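Long-range contact in probable arabinosyltransferase B (Mycobacterium tuberculosis H37Rv, PDB 7BVF), which transfers arabinose units in the polymerization of the arabinan of mycobacterial cell wall arabinogalactan, as a membrane-embedded glycosyltransferase: residues M916-L921 with R930-A935. Residues are numbered along the deposited sequence; the frame is centred on the assembly and turned at random.
Sequences MVPDDL and RNLRFA
R933 runs its aliphatic chain past the backbone of D919 and ends against the side chain of L921. Its CG, set between the backbone N and the carbonyl carbon (chi1 46°), lies 3.2 Å from D919 O. L921 CG lies over one face of the guanidinium, and L921 CD1 comes within 3.6 Å of R933 NH2; the two side chains cross at about a right angle. N931 O meets the guanidinium at its edge, in plane, and NH1 makes a weak hydrogen bond to the carbonyl of W1057. Next along the strand, F934 packs on P918: its CE2 sits 3.6 Å from P918 CB, the two side chains side by side and pointing the same way, while M916 O approaches the ring edge and M916 CB packs on CD2. Further along, D920 CB rests 3.4 Å from L932 CD2. A single hydrogen bond joins the backbones, D919 N to R933 O (3.3 Å, 147° at the hydrogen). Strand 932-935, outermost in an antiparallel sheet of the EmbC C-terminal domain, pairs with strand 874-881; the irregular segment 916-921 lies alongside it. R930 hydrogen-bonds G881 O rather than bridging to D920, so cohesion probably rests largely on apolar surface and the alkyl part of R933.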
ATOM      1  N   MET A 916      40.050  14.189  -0.496  1.00 28.48           N
ATOM      2  CA  MET A 916      38.824  14.562   0.188  1.00 28.48           C
ATOM      3  C   MET A 916      37.646  13.898  -0.505  1.00 28.48           C
ATOM      4  O   MET A 916      37.575  13.863  -1.731  1.00 28.48           O
ATOM      5  CB  MET A 916      38.619  16.081   0.200  1.00 28.48           C
ATOM      6  CG  MET A 916      39.810  16.889   0.687  1.00 28.48           C
ATOM      7  SD  MET A 916      39.399  18.620   0.956  1.00 28.48           S
ATOM      8  CE  MET A 916      38.076  18.462   2.150  1.00 28.48           C
ATOM      9  N   VAL A 917      36.714  13.389   0.282  1.00 28.35           N
ATOM     10  CA  VAL A 917      35.514  12.732  -0.231  1.00 28.35           C
ATOM     11  C   VAL A 917      34.383  13.751  -0.225  1.00 28.35           C
ATOM     12  O   VAL A 917      34.169  14.415   0.795  1.00 28.35           O
ATOM     13  CB  VAL A 917      35.142  11.492   0.603  1.00 28.35           C
ATOM     14  CG1 VAL A 917      33.915  10.810   0.034  1.00 28.35           C
ATOM     15  CG2 VAL A 917      36.308  10.531   0.636  1.00 28.35           C
ATOM     16  N   PRO A 918      33.658  13.919  -1.327  1.00 27.03           N
ATOM     17  CA  PRO A 918      32.675  15.003  -1.416  1.00 27.03           C
ATOM     18  C   PRO A 918      31.490  14.793  -0.487  1.00 27.03           C
ATOM     19  O   PRO A 918      31.301  13.740   0.121  1.00 27.03           O
ATOM     20  CB  PRO A 918      32.242  14.956  -2.883  1.00 27.03           C
ATOM     21  CG  PRO A 918      32.551  13.577  -3.322  1.00 27.03           C
ATOM     22  CD  PRO A 918      33.800  13.209  -2.606  1.00 27.03           C
ATOM     23  N   ASP A 919      30.680  15.845  -0.385  1.00 29.27           N
ATOM     24  CA  ASP A 919      29.409  15.830   0.334  1.00 29.27           C
ATOM     25  C   ASP A 919      28.314  16.117  -0.686  1.00 29.27           C
ATOM     26  O   ASP A 919      27.942  17.269  -0.901  1.00 29.27           O
ATOM     27  CB  ASP A 919      29.378  16.867   1.454  1.00 29.27           C
ATOM     28  CG  ASP A 919      30.311  16.537   2.592  1.00 29.27           C
ATOM     29  OD1 ASP A 919      30.382  15.355   2.981  1.00 29.27           O
ATOM     30  OD2 ASP A 919      30.969  17.464   3.108  1.00 29.27           O
ATOM     31  N   ASP A 920      27.797  15.074  -1.318  1.00 31.38           N
ATOM     32  CA  ASP A 920      26.687  15.245  -2.239  1.00 31.38           C
ATOM     33  C   ASP A 920      25.374  14.883  -1.564  1.00 31.38           C
ATOM     34  O   ASP A 920      25.324  14.041  -0.667  1.00 31.38           O
ATOM     35  CB  ASP A 920      26.869  14.418  -3.515  1.00 31.38           C
ATOM     36  CG  ASP A 920      27.129  12.951  -3.249  1.00 31.38           C
ATOM     37  OD1 ASP A 920      27.535  12.255  -4.201  1.00 31.38           O
ATOM     38  OD2 ASP A 920      26.943  12.488  -2.109  1.00 31.38           O
ATOM     39  N   LEU A 921      24.305  15.539  -2.005  1.00 28.74           N
ATOM     40  CA  LEU A 921      22.978  15.311  -1.457  1.00 28.74           C
ATOM     41  C   LEU A 921      22.134  14.392  -2.319  1.00 28.74           C
ATOM     42  O   LEU A 921      21.322  13.632  -1.784  1.00 28.74           O
ATOM     43  CB  LEU A 921      22.243  16.641  -1.286  1.00 28.74           C
ATOM     44  CG  LEU A 921      23.073  17.817  -0.780  1.00 28.74           C
ATOM     45  CD1 LEU A 921      22.202  19.039  -0.649  1.00 28.74           C
ATOM     46  CD2 LEU A 921      23.735  17.489   0.538  1.00 28.74           C
ATOM     47  N   ARG A 930      24.703  17.728  -9.617  1.00 23.45           N
ATOM     48  CA  ARG A 930      24.403  17.826  -8.197  1.00 23.45           C
ATOM     49  C   ARG A 930      25.335  18.710  -7.380  1.00 23.45           C
ATOM     50  O   ARG A 930      25.095  18.860  -6.178  1.00 23.45           O
ATOM     51  CB  ARG A 930      24.385  16.430  -7.579  1.00 23.45           C
ATOM     52  CG  ARG A 930      25.753  15.847  -7.376  1.00 23.45           C
ATOM     53  CD  ARG A 930      25.619  14.415  -6.989  1.00 23.45           C
ATOM     54  NE  ARG A 930      24.787  13.724  -7.958  1.00 23.45           N
ATOM     55  CZ  ARG A 930      25.232  12.778  -8.766  1.00 23.45           C
ATOM     56  NH1 ARG A 930      26.499  12.407  -8.710  1.00 23.45           N
ATOM     57  NH2 ARG A 930      24.410  12.203  -9.621  1.00 23.45           N
ATOM     58  N   ASN A 931      26.381  19.296  -7.961  1.00 18.89           N
ATOM     59  CA  ASN A 931      27.145  20.344  -7.277  1.00 18.89           C
ATOM     60  C   ASN A 931      27.787  19.837  -5.975  1.00 18.89           C
ATOM     61  O   ASN A 931      27.391  20.201  -4.870  1.00 18.89           O
ATOM     62  CB  ASN A 931      26.233  21.549  -7.016  1.00 18.89           C
ATOM     63  CG  ASN A 931      26.992  22.791  -6.650  1.00 18.89           C
ATOM     64  OD1 ASN A 931      27.808  22.782  -5.739  1.00 18.89           O
ATOM     65  ND2 ASN A 931      26.720  23.876  -7.355  1.00 18.89           N
ATOM     66  N   LEU A 932      28.775  18.956  -6.140  1.00 19.93           N
ATOM     67  CA  LEU A 932      29.554  18.439  -5.016  1.00 19.93           C
ATOM     68  C   LEU A 932      30.288  19.571  -4.303  1.00 19.93           C
ATOM     69  O   LEU A 932      30.674  20.566  -4.919  1.00 19.93           O
ATOM     70  CB  LEU A 932      30.590  17.440  -5.521  1.00 19.93           C
ATOM     71  CG  LEU A 932      30.160  16.314  -6.457  1.00 19.93           C
ATOM     72  CD1 LEU A 932      31.381  15.544  -6.914  1.00 19.93           C
ATOM     73  CD2 LEU A 932      29.173  15.404  -5.809  1.00 19.93           C
ATOM     74  N   ARG A 933      30.537  19.393  -3.003  1.00 20.63           N
ATOM     75  CA  ARG A 933      31.133  20.447  -2.189  1.00 20.63           C
ATOM     76  C   ARG A 933      32.176  19.892  -1.230  1.00 20.63           C
ATOM     77  O   ARG A 933      31.950  18.874  -0.574  1.00 20.63           O
ATOM     78  CB  ARG A 933      30.066  21.197  -1.392  1.00 20.63           C
ATOM     79  CG  ARG A 933      29.068  20.303  -0.713  1.00 20.63           C
ATOM     80  CD  ARG A 933      27.813  21.062  -0.377  1.00 20.63           C
ATOM     81  NE  ARG A 933      26.809  20.973  -1.425  1.00 20.63           N
ATOM     82  CZ  ARG A 933      25.533  21.285  -1.251  1.00 20.63           C
ATOM     83  NH1 ARG A 933      25.109  21.702  -0.070  1.00 20.63           N
ATOM     84  NH2 ARG A 933      24.677  21.180  -2.253  1.00 20.63           N
ATOM     85  N   PHE A 934      33.312  20.585  -1.141  1.00 20.83           N
ATOM     86  CA  PHE A 934      34.433  20.202  -0.289  1.00 20.83           C
ATOM     87  C   PHE A 934      34.732  21.341   0.675  1.00 20.83           C
ATOM     88  O   PHE A 934      35.056  22.450   0.243  1.00 20.83           O
ATOM     89  CB  PHE A 934      35.682  19.882  -1.116  1.00 20.83           C
ATOM     90  CG  PHE A 934      35.456  18.874  -2.200  1.00 20.83           C
ATOM     91  CD1 PHE A 934      35.027  19.265  -3.450  1.00 20.83           C
ATOM     92  CD2 PHE A 934      35.689  17.536  -1.974  1.00 20.83           C
ATOM     93  CE1 PHE A 934      34.819  18.342  -4.441  1.00 20.83           C
ATOM     94  CE2 PHE A 934      35.484  16.613  -2.965  1.00 20.83           C
ATOM     95  CZ  PHE A 934      35.048  17.016  -4.198  1.00 20.83           C
ATOM     96  N   ALA A 935      34.644  21.063   1.973  1.00 25.91           N
ATOM     97  CA  ALA A 935      34.855  22.093   2.981  1.00 25.91           C
ATOM     98  C   ALA A 935      36.314  22.529   3.019  1.00 25.91           C
ATOM     99  O   ALA A 935      37.220  21.697   3.093  1.00 25.91           O
ATOM    100  CB  ALA A 935      34.427  21.581   4.352  1.00 25.91           C
TER